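Local coordinates for aminoacyl-tRNA synthetase (Cryptosporidium parvum, PDB 5F9Z), which probably charges tRNA(Pro) with proline at the expense of ATP, as a class II synthetase, and binds halofuginone beside an ATP analogue, at residues F80-T85 / A119-S124; V103-K108 / A115-I120; L170-H175 / T271-T276. One frame throughout, in Å; residues are numbered along the deposited sequence.

Contact 1 of 3, residues F80-T85 / A119-S124. With HFG (7-bromo-6-chloro-3-{3-[(2R,3S)-3-hydroxypiperidin-2-yl]-2-oxopropyl}quinazolin-4(3H)-one), chain E.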
# COMPACT_ATOMS: atom_id res chain seq x y z
N PHE A 80 -16.90 -15.57 -2.26
CA PHE A 80 -16.90 -16.86 -1.60
C PHE A 80 -17.07 -16.69 -0.09
O PHE A 80 -16.72 -15.64 0.46
CB PHE A 80 -15.60 -17.61 -1.90
CG PHE A 80 -15.48 -18.07 -3.33
CD1 PHE A 80 -15.18 -17.16 -4.34
CD2 PHE A 80 -15.66 -19.40 -3.66
CE1 PHE A 80 -15.07 -17.58 -5.65
CE2 PHE A 80 -15.55 -19.82 -4.97
CZ PHE A 80 -15.26 -18.91 -5.96
N PRO A 81 -17.63 -17.69 0.59
CA PRO A 81 -17.99 -17.51 2.00
C PRO A 81 -16.78 -17.21 2.89
O PRO A 81 -15.64 -17.56 2.58
CB PRO A 81 -18.64 -18.84 2.38
CG PRO A 81 -19.12 -19.40 1.08
CD PRO A 81 -18.10 -18.98 0.07
N ILE A 82 -17.07 -16.56 4.02
CA ILE A 82 -16.04 -16.27 5.01
C ILE A 82 -15.61 -17.52 5.76
O ILE A 82 -14.54 -17.55 6.36
CB ILE A 82 -16.56 -15.20 6.00
CG1 ILE A 82 -15.43 -14.68 6.89
CG2 ILE A 82 -17.70 -15.76 6.85
CD1 ILE A 82 -15.91 -13.77 8.00
N PHE A 83 -16.43 -18.57 5.73
CA PHE A 83 -16.18 -19.77 6.51
C PHE A 83 -15.57 -20.88 5.66
O PHE A 83 -15.76 -20.92 4.44
CB PHE A 83 -17.48 -20.27 7.15
CG PHE A 83 -17.99 -19.39 8.26
CD1 PHE A 83 -17.10 -18.80 9.14
CD2 PHE A 83 -19.34 -19.15 8.41
CE1 PHE A 83 -17.56 -17.99 10.16
CE2 PHE A 83 -19.80 -18.34 9.42
CZ PHE A 83 -18.91 -17.76 10.30
N VAL A 84 -14.84 -21.77 6.31
CA VAL A 84 -14.25 -22.93 5.66
C VAL A 84 -14.04 -24.01 6.71
O VAL A 84 -13.57 -23.73 7.82
CB VAL A 84 -12.94 -22.55 4.93
CG1 VAL A 84 -11.97 -21.86 5.88
CG2 VAL A 84 -12.31 -23.79 4.33
N THR A 85 -14.39 -25.24 6.35
CA THR A 85 -14.27 -26.35 7.28
C THR A 85 -12.80 -26.66 7.56
O THR A 85 -11.90 -26.28 6.80
CB THR A 85 -14.96 -27.59 6.72
OG1 THR A 85 -14.34 -27.98 5.49
CG2 THR A 85 -16.43 -27.31 6.48
N ALA A 119 -13.39 -22.54 10.54
CA ALA A 119 -12.33 -21.55 10.45
C ALA A 119 -12.82 -20.30 9.74
O ALA A 119 -13.56 -20.37 8.75
CB ALA A 119 -11.12 -22.13 9.71
N ILE A 120 -12.39 -19.14 10.24
CA ILE A 120 -12.58 -17.89 9.52
C ILE A 120 -11.50 -17.78 8.46
O ILE A 120 -10.32 -18.03 8.72
CB ILE A 120 -12.53 -16.69 10.48
CG1 ILE A 120 -13.69 -16.75 11.48
CG2 ILE A 120 -12.59 -15.38 9.71
CD1 ILE A 120 -13.79 -15.54 12.37
N ARG A 121 -11.90 -17.41 7.25
CA ARG A 121 -11.06 -17.32 6.06
C ARG A 121 -9.79 -16.50 6.30
O ARG A 121 -9.86 -15.29 6.53
CB ARG A 121 -11.88 -16.71 4.92
CG ARG A 121 -11.08 -16.14 3.77
CD ARG A 121 -12.00 -15.39 2.83
NE ARG A 121 -12.72 -14.31 3.51
CZ ARG A 121 -13.88 -13.80 3.09
NH1 ARG A 121 -14.45 -14.26 1.99
NH2 ARG A 121 -14.46 -12.82 3.78
N PRO A 122 -8.61 -17.13 6.27
CA PRO A 122 -7.36 -16.38 6.22
C PRO A 122 -6.88 -16.13 4.80
O PRO A 122 -5.98 -15.30 4.60
CB PRO A 122 -6.39 -17.31 6.96
CG PRO A 122 -6.86 -18.68 6.57
CD PRO A 122 -8.37 -18.58 6.39
N THR A 123 -7.46 -16.85 3.84
CA THR A 123 -7.19 -16.75 2.41
C THR A 123 -8.06 -17.79 1.74
O THR A 123 -8.48 -18.76 2.39
CB THR A 123 -5.71 -16.97 2.10
OG1 THR A 123 -5.50 -16.88 0.68
CG2 THR A 123 -5.26 -18.33 2.61
N SER A 124 -8.36 -17.63 0.45
CA SER A 124 -9.44 -18.38 -0.17
C SER A 124 -8.99 -19.47 -1.14
O SER A 124 -9.81 -19.95 -1.93
CB SER A 124 -10.40 -17.43 -0.88
OG SER A 124 -10.89 -16.45 0.02
O4' HFG E . -2.28 -16.07 1.19
C21 HFG E . -1.22 -16.42 0.77
C3' HFG E . -0.96 -16.45 -0.76
C2' HFG E . -1.95 -15.61 -1.56
N1' HFG E . -3.26 -16.04 -1.33
C6' HFG E . -4.22 -15.03 -1.67
C5' HFG E . -3.63 -13.96 -2.59
C4' HFG E . -2.52 -13.27 -1.99
C39 HFG E . -1.77 -14.13 -1.16
O7' HFG E . -0.29 -13.79 -1.26
C1' HFG E . -0.02 -16.87 1.80
N3 HFG E . -0.62 -17.14 3.18
C4 HFG E . -1.43 -18.25 3.38
O11 HFG E . -1.68 -19.01 2.44
C10 HFG E . -1.96 -18.49 4.61
C5 HFG E . -2.81 -19.63 4.86
C2 HFG E . -0.35 -16.32 4.18
N1 HFG E . -0.86 -16.53 5.41
C9 HFG E . -1.66 -17.61 5.63
C8 HFG E . -2.19 -17.82 6.92
C7 HFG E . -3.03 -18.94 7.15
BR1 HFG E . -3.76 -19.23 8.94
C6 HFG E . -3.33 -19.83 6.11
CL1 HFG E . -4.37 -21.23 6.41
O HOH W 1 -13.98 -16.34 0.54
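R121 leaves its backbone with CG anti to the N (chi1 161°) and then bends at chi3 (58°), which carries its guanidinium against the I82 backbone, the two side chains crossing at about a right angle. The CA of I82 sits over the centre of one guanidinium face, 3.8 Å above the plane. I82 in turn has CG1 anti to its own N, and this carries CG1 to within 4.1 Å of I120 CG2; the two isoleucines lie side by side, and their branched chains give a broad apolar surface. Arginine fits its place because a flat, delocalised group can take a backbone on its face while its N-H groups work at the rim. There, in the guanidinium plane, a water accepts from R121 NH1 at 2.6 Å and donates to both P81 O and S124 OG, tying the two segments together through solvent.

The backbones pair as antiparallel strands. V84 and A119 form the hydrogen-bonded pair, with A119 N reaching V84 O at 3.0 Å, and F83 faces I120 in the non-hydrogen-bonded one. Just beyond the paired strands, R121 N meets I82 O at 2.8 Å. The small A119 CB packs against V84 CG1, as suits a buried position.

After R121 the chain turns to halofuginone: T123 OG1 accepts from N1' of the drug at 3.1 Å, and P122 CG touches its chlorine CL1 at 3.6 Å. T123 OG1 also bonds to E125, and S124 OG to E173. Strand 83-85 is an outer strand of a three-stranded sheet with 112-120 in the middle; R121 packs against strand 144-153, while F80 and V84 rest on helix 125-135, whose N-cap position is S124.

Contact 2 of 3, residues V103-K108 / A115-I120; sequences VAWVTK and AEPIAI
One face of the W105 indole receives two aliphatic groups, A119 CB and V103 CG1, both offset toward the rim. The methyl of A119 makes a CH-pi contact, 3.7 Å from the centroid of the six-membered ring and 20° off its normal. V103 CG1 stands 3.3 Å above the ring plane and also meets A119 CB directly, so the valine, the alanine and the indole form a compact apolar cluster. At the edge of the ring the neighbours are polar backbone: I118 N lies in its plane, and P117 O comes within 3.5 Å of CZ3. W105 has CG anti to its carbonyl carbon (chi1 -70°), which swings the broad ring across the partner strand. Alanine is apt beneath it, since a single methyl lets the indole come down close to the backbone.

V106 and I118 form a hydrogen-bonded antiparallel pair, V106 N to I118 O at 2.6 Å and I118 N to V106 O at 3.0 Å. Another bond, I120 N to A104 O, is almost straight at 176°. The V106 and I120 side chains cross at about a right angle, CG2 of V106 meeting CG1 of I120, two beta-branched residues well suited to extended strands. A water accepts from A104 N and donates to I120 O, taking the place of a second direct bond between these two residues.

Antiparallel strands 105-109 and 112-120, joined by a short turn, form a beta hairpin near the surface of the class II core region; V103, in the loop entering it, is part of the halofuginone pocket.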
# COMPACT_ATOMS: atom_id res chain seq x y z
N VAL A 103 -5.13 -19.08 12.63
CA VAL A 103 -6.49 -19.37 12.21
C VAL A 103 -7.46 -18.97 13.32
O VAL A 103 -7.34 -19.44 14.46
CB VAL A 103 -6.65 -20.86 11.86
CG1 VAL A 103 -7.98 -21.09 11.16
CG2 VAL A 103 -5.50 -21.33 11.00
N ALA A 104 -8.42 -18.11 12.98
CA ALA A 104 -9.51 -17.79 13.89
C ALA A 104 -10.61 -18.82 13.72
O ALA A 104 -11.14 -19.00 12.62
CB ALA A 104 -10.04 -16.38 13.63
N TRP A 105 -10.95 -19.51 14.81
CA TRP A 105 -11.89 -20.63 14.77
C TRP A 105 -13.20 -20.24 15.45
O TRP A 105 -13.20 -19.76 16.59
CB TRP A 105 -11.30 -21.86 15.45
CG TRP A 105 -10.18 -22.49 14.69
CD1 TRP A 105 -8.85 -22.30 14.88
CD2 TRP A 105 -10.30 -23.42 13.60
NE1 TRP A 105 -8.13 -23.06 13.98
CE2 TRP A 105 -9.00 -23.75 13.18
CE3 TRP A 105 -11.39 -24.00 12.93
CZ2 TRP A 105 -8.75 -24.63 12.14
CZ3 TRP A 105 -11.14 -24.88 11.90
CH2 TRP A 105 -9.83 -25.19 11.51
N VAL A 106 -14.31 -20.46 14.75
CA VAL A 106 -15.63 -20.36 15.34
C VAL A 106 -15.94 -21.70 16.00
O VAL A 106 -16.09 -22.71 15.31
CB VAL A 106 -16.70 -19.99 14.30
CG1 VAL A 106 -18.08 -19.99 14.93
CG2 VAL A 106 -16.39 -18.63 13.69
N THR A 107 -16.03 -21.72 17.33
CA THR A 107 -16.20 -22.95 18.08
C THR A 107 -17.56 -23.07 18.74
O THR A 107 -17.84 -24.09 19.37
CB THR A 107 -15.10 -23.09 19.14
OG1 THR A 107 -15.23 -22.03 20.10
CG2 THR A 107 -13.73 -23.02 18.50
N LYS A 108 -18.42 -22.05 18.63
CA LYS A 108 -19.72 -22.11 19.28
C LYS A 108 -20.68 -21.17 18.58
O LYS A 108 -20.29 -20.12 18.06
CB LYS A 108 -19.62 -21.75 20.77
N ALA A 115 -19.55 -29.36 16.94
CA ALA A 115 -18.83 -30.63 16.94
C ALA A 115 -17.51 -30.50 16.19
O ALA A 115 -16.48 -31.01 16.64
CB ALA A 115 -19.69 -31.73 16.33
N GLU A 116 -17.53 -29.83 15.04
CA GLU A 116 -16.31 -29.52 14.29
C GLU A 116 -16.21 -28.02 14.14
O GLU A 116 -17.04 -27.41 13.44
CB GLU A 116 -16.33 -30.21 12.92
N PRO A 117 -15.23 -27.37 14.77
CA PRO A 117 -15.12 -25.91 14.65
C PRO A 117 -14.88 -25.48 13.22
O PRO A 117 -14.33 -26.22 12.40
CB PRO A 117 -13.92 -25.56 15.55
CG PRO A 117 -13.16 -26.84 15.68
CD PRO A 117 -14.19 -27.93 15.64
N ILE A 118 -15.31 -24.26 12.91
CA ILE A 118 -15.26 -23.71 11.56
C ILE A 118 -14.27 -22.55 11.54
O ILE A 118 -14.30 -21.69 12.43
CB ILE A 118 -16.65 -23.25 11.09
CG1 ILE A 118 -17.62 -24.44 11.07
CG2 ILE A 118 -16.57 -22.61 9.72
CD1 ILE A 118 -19.04 -24.07 10.69
N ALA A 119 -13.39 -22.54 10.54
CA ALA A 119 -12.33 -21.55 10.45
C ALA A 119 -12.82 -20.30 9.74
O ALA A 119 -13.56 -20.37 8.75
CB ALA A 119 -11.12 -22.13 9.71
N ILE A 120 -12.39 -19.14 10.24
CA ILE A 120 -12.58 -17.89 9.52
C ILE A 120 -11.50 -17.78 8.46
O ILE A 120 -10.32 -18.03 8.72
CB ILE A 120 -12.53 -16.69 10.48
CG1 ILE A 120 -13.69 -16.75 11.48
CG2 ILE A 120 -12.59 -15.38 9.71
CD1 ILE A 120 -13.79 -15.54 12.37
O HOH W 2 -8.50 -16.99 10.62

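Contact 3 of 3, residues L170-H175 / T271-T276. With HFG (7-bromo-6-chloro-3-{3-[(2R,3S)-3-hydroxypiperidin-2-yl]-2-oxopropyl}quinazolin-4(3H)-one), chain E; ANP (phosphoaminophosphonic acid-adenylate ester), chain D.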
# COMPACT_ATOMS: atom_id res chain seq x y z
N LEU A 170 -8.74 -5.43 5.22
CA LEU A 170 -9.44 -5.53 3.94
C LEU A 170 -8.41 -5.77 2.85
O LEU A 170 -7.32 -5.19 2.87
CB LEU A 170 -10.23 -4.25 3.65
CG LEU A 170 -11.24 -3.83 4.72
CD1 LEU A 170 -11.99 -2.59 4.28
CD2 LEU A 170 -12.19 -4.97 5.02
N TRP A 171 -8.76 -6.63 1.90
CA TRP A 171 -7.82 -6.92 0.83
C TRP A 171 -8.57 -7.30 -0.43
O TRP A 171 -9.79 -7.43 -0.46
CB TRP A 171 -6.81 -8.01 1.24
CG TRP A 171 -7.19 -9.46 1.01
CD1 TRP A 171 -8.43 -9.99 0.76
CD2 TRP A 171 -6.28 -10.58 1.01
NE1 TRP A 171 -8.35 -11.35 0.60
CE2 TRP A 171 -7.04 -11.73 0.75
CE3 TRP A 171 -4.90 -10.70 1.20
CZ2 TRP A 171 -6.47 -13.00 0.68
CZ3 TRP A 171 -4.34 -11.96 1.13
CH2 TRP A 171 -5.12 -13.10 0.87
N GLN A 172 -7.79 -7.47 -1.49
CA GLN A 172 -8.24 -8.02 -2.76
C GLN A 172 -7.41 -9.27 -3.02
O GLN A 172 -6.20 -9.26 -2.82
CB GLN A 172 -8.06 -6.97 -3.87
CG GLN A 172 -7.88 -7.50 -5.27
CD GLN A 172 -6.48 -7.99 -5.54
OE1 GLN A 172 -5.50 -7.30 -5.25
NE2 GLN A 172 -6.37 -9.19 -6.07
N GLU A 173 -8.07 -10.35 -3.42
CA GLU A 173 -7.37 -11.57 -3.80
C GLU A 173 -7.90 -12.06 -5.14
O GLU A 173 -9.10 -12.35 -5.27
CB GLU A 173 -7.49 -12.66 -2.73
CG GLU A 173 -8.89 -12.98 -2.25
CD GLU A 173 -8.93 -14.19 -1.34
OE1 GLU A 173 -8.13 -15.12 -1.56
OE2 GLU A 173 -9.75 -14.21 -0.40
N GLY A 174 -7.02 -12.12 -6.13
CA GLY A 174 -7.36 -12.62 -7.45
C GLY A 174 -6.78 -14.01 -7.64
O GLY A 174 -5.64 -14.27 -7.26
N HIS A 175 -7.58 -14.90 -8.22
CA HIS A 175 -7.17 -16.28 -8.47
C HIS A 175 -7.53 -16.62 -9.91
O HIS A 175 -8.71 -16.60 -10.28
CB HIS A 175 -7.85 -17.25 -7.50
CG HIS A 175 -7.53 -16.98 -6.06
ND1 HIS A 175 -6.57 -17.69 -5.37
CD2 HIS A 175 -8.03 -16.07 -5.19
CE1 HIS A 175 -6.50 -17.24 -4.13
NE2 HIS A 175 -7.37 -16.26 -3.99
N THR A 271 -2.50 -18.68 -10.94
CA THR A 271 -1.84 -17.53 -10.32
C THR A 271 -2.71 -17.03 -9.18
O THR A 271 -3.92 -17.26 -9.15
CB THR A 271 -1.60 -16.38 -11.31
OG1 THR A 271 -2.81 -15.63 -11.48
CG2 THR A 271 -1.16 -16.91 -12.67
N SER A 272 -2.08 -16.34 -8.23
CA SER A 272 -2.81 -15.68 -7.16
C SER A 272 -2.03 -14.45 -6.74
O SER A 272 -0.80 -14.44 -6.75
CB SER A 272 -3.06 -16.60 -5.96
OG SER A 272 -1.90 -16.71 -5.16
N TRP A 273 -2.77 -13.40 -6.36
CA TRP A 273 -2.18 -12.10 -6.09
C TRP A 273 -3.08 -11.35 -5.11
O TRP A 273 -4.30 -11.52 -5.11
CB TRP A 273 -1.98 -11.30 -7.38
CG TRP A 273 -2.88 -11.75 -8.52
CD1 TRP A 273 -2.69 -12.82 -9.34
CD2 TRP A 273 -4.10 -11.13 -8.95
NE1 TRP A 273 -3.71 -12.92 -10.25
CE2 TRP A 273 -4.59 -11.89 -10.04
CE3 TRP A 273 -4.82 -10.01 -8.53
CZ2 TRP A 273 -5.77 -11.56 -10.70
CZ3 TRP A 273 -5.99 -9.69 -9.20
CH2 TRP A 273 -6.45 -10.46 -10.27
N GLY A 274 -2.46 -10.52 -4.28
CA GLY A 274 -3.19 -9.85 -3.22
C GLY A 274 -2.61 -8.49 -2.89
O GLY A 274 -1.39 -8.27 -2.98
N LEU A 275 -3.49 -7.57 -2.51
CA LEU A 275 -3.13 -6.25 -2.02
C LEU A 275 -4.09 -5.88 -0.90
O LEU A 275 -5.30 -6.12 -1.01
CB LEU A 275 -3.18 -5.19 -3.13
CG LEU A 275 -2.77 -3.75 -2.79
CD1 LEU A 275 -2.05 -3.11 -3.96
CD2 LEU A 275 -3.98 -2.91 -2.40
N THR A 276 -3.56 -5.31 0.18
CA THR A 276 -4.33 -5.07 1.39
C THR A 276 -4.33 -3.58 1.73
O THR A 276 -3.70 -2.76 1.05
CB THR A 276 -3.75 -5.86 2.57
OG1 THR A 276 -2.48 -5.32 2.92
CG2 THR A 276 -3.58 -7.32 2.19
O4' HFG E . -2.28 -16.07 1.19
C21 HFG E . -1.22 -16.42 0.77
C3' HFG E . -0.96 -16.45 -0.76
C2' HFG E . -1.95 -15.61 -1.56
N1' HFG E . -3.26 -16.04 -1.33
C6' HFG E . -4.22 -15.03 -1.67
C5' HFG E . -3.63 -13.96 -2.59
C4' HFG E . -2.52 -13.27 -1.99
C39 HFG E . -1.77 -14.13 -1.16
O7' HFG E . -0.29 -13.79 -1.26
C1' HFG E . -0.02 -16.87 1.80
N3 HFG E . -0.62 -17.14 3.18
C4 HFG E . -1.43 -18.25 3.38
O11 HFG E . -1.68 -19.01 2.44
C10 HFG E . -1.96 -18.49 4.61
C5 HFG E . -2.81 -19.63 4.86
C2 HFG E . -0.35 -16.32 4.18
N1 HFG E . -0.86 -16.53 5.41
C9 HFG E . -1.66 -17.61 5.63
C8 HFG E . -2.19 -17.82 6.92
C7 HFG E . -3.03 -18.94 7.15
BR1 HFG E . -3.76 -19.23 8.94
C6 HFG E . -3.33 -19.83 6.11
CL1 HFG E . -4.37 -21.23 6.41
PG ANP D . 3.89 -11.83 6.08
O1G ANP D . 4.94 -12.82 6.49
O2G ANP D . 4.40 -10.38 6.39
O3G ANP D . 2.56 -12.10 6.89
PB ANP D . 2.23 -12.87 4.05
O1B ANP D . 2.62 -14.14 3.25
O2B ANP D . 1.53 -13.27 5.31
N3B ANP D . 3.61 -11.98 4.41
PA ANP D . 0.29 -12.57 2.13
O1A ANP D . -0.51 -13.67 2.71
O2A ANP D . 1.13 -12.98 0.91
O3A ANP D . 1.30 -11.96 3.20
O5' ANP D . -0.69 -11.38 1.77
C5' ANP D . -0.51 -10.56 0.60
C4' ANP D . -0.01 -9.21 1.02
O4' ANP D . -0.85 -8.70 2.07
C3' ANP D . 1.40 -9.18 1.60
O3' ANP D . 2.36 -9.04 0.56
C2' ANP D . 1.36 -7.94 2.51
O2' ANP D . 1.71 -6.76 1.79
C1' ANP D . -0.10 -7.89 2.96
N9 ANP D . -0.34 -8.37 4.32
C8 ANP D . 0.07 -9.57 4.85
N7 ANP D . -0.29 -9.74 6.10
C5 ANP D . -0.99 -8.58 6.41
C6 ANP D . -1.63 -8.14 7.58
N6 ANP D . -1.68 -8.85 8.71
N1 ANP D . -2.23 -6.93 7.55
C2 ANP D . -2.19 -6.21 6.42
N3 ANP D . -1.61 -6.52 5.26
C4 ANP D . -1.03 -7.73 5.32
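G174 and W273 pack tightly: the CA of G174 lies 3.5 Å from the centroid of the six-membered ring and almost exactly on its normal, a CH-pi contact. Because glycine has no side chain, the indole can lie flat on the neighbouring backbone. Q172, with CG anti to its N (chi1 154°) and a bend at chi2 (-79°), brings its amide against this ring, the planes 37° apart. NE2 makes a weak hydrogen bond to W273 O, which also accepts from G174 N at 3.0 Å; the amide's stronger partners are Y195 and N147. W273 NE1 bonds to T271 OG1, itself bonded to T176, which helps fix the indole's rotation.

Packing eases toward L170, which is partly exposed and whose side chain ends away from the partner strand, against helix 53-71. The sheet face bearing W171, E173, H175, S272 and T276 meets the ligands as well as helix 125-135. W171 CH2 touches halofuginone C6' at 3.3 Å, and G274, again bare of a side chain, lets C4' approach its N to 3.6 Å.

E173 is the polar hub: OE1 accepts from H175 NE2 at 2.8 Å, OE2 accepts weakly from W171 NE1, and S124 and Q148 add further bonds, while Y129 holds H175 ND1. T276 OG1 donates to adenine N3 at 2.8 Å. The chemistry thus implies a floor whose buried polar groups are held by one another and by neighbouring elements, presenting an ordered surface in this complex to the drug's piperidine, probably in the proline site, and to the nucleotide.

Overall arrangement
Contact 3 is the buried core of the three, whereas contact 2 is a surface hairpin and contact 1, partly buried, lies between them in character. Contacts 1 and 2 share A119 and I120 on strand 112-120, the middle strand of their sheet, and touch through F83 against I118 and V106. Contact 3 belongs to different strands and meets contact 1 where S124 OG approaches E173 OE2, while contacts 2 and 3 stay about 10 Å apart at their nearest atoms. Chemistry follows place: chiefly apolar side chains outside, arginine and water at the junction, and linked polar groups inside. All three contribute residues to the halofuginone pocket, contact 2 through V103 alone.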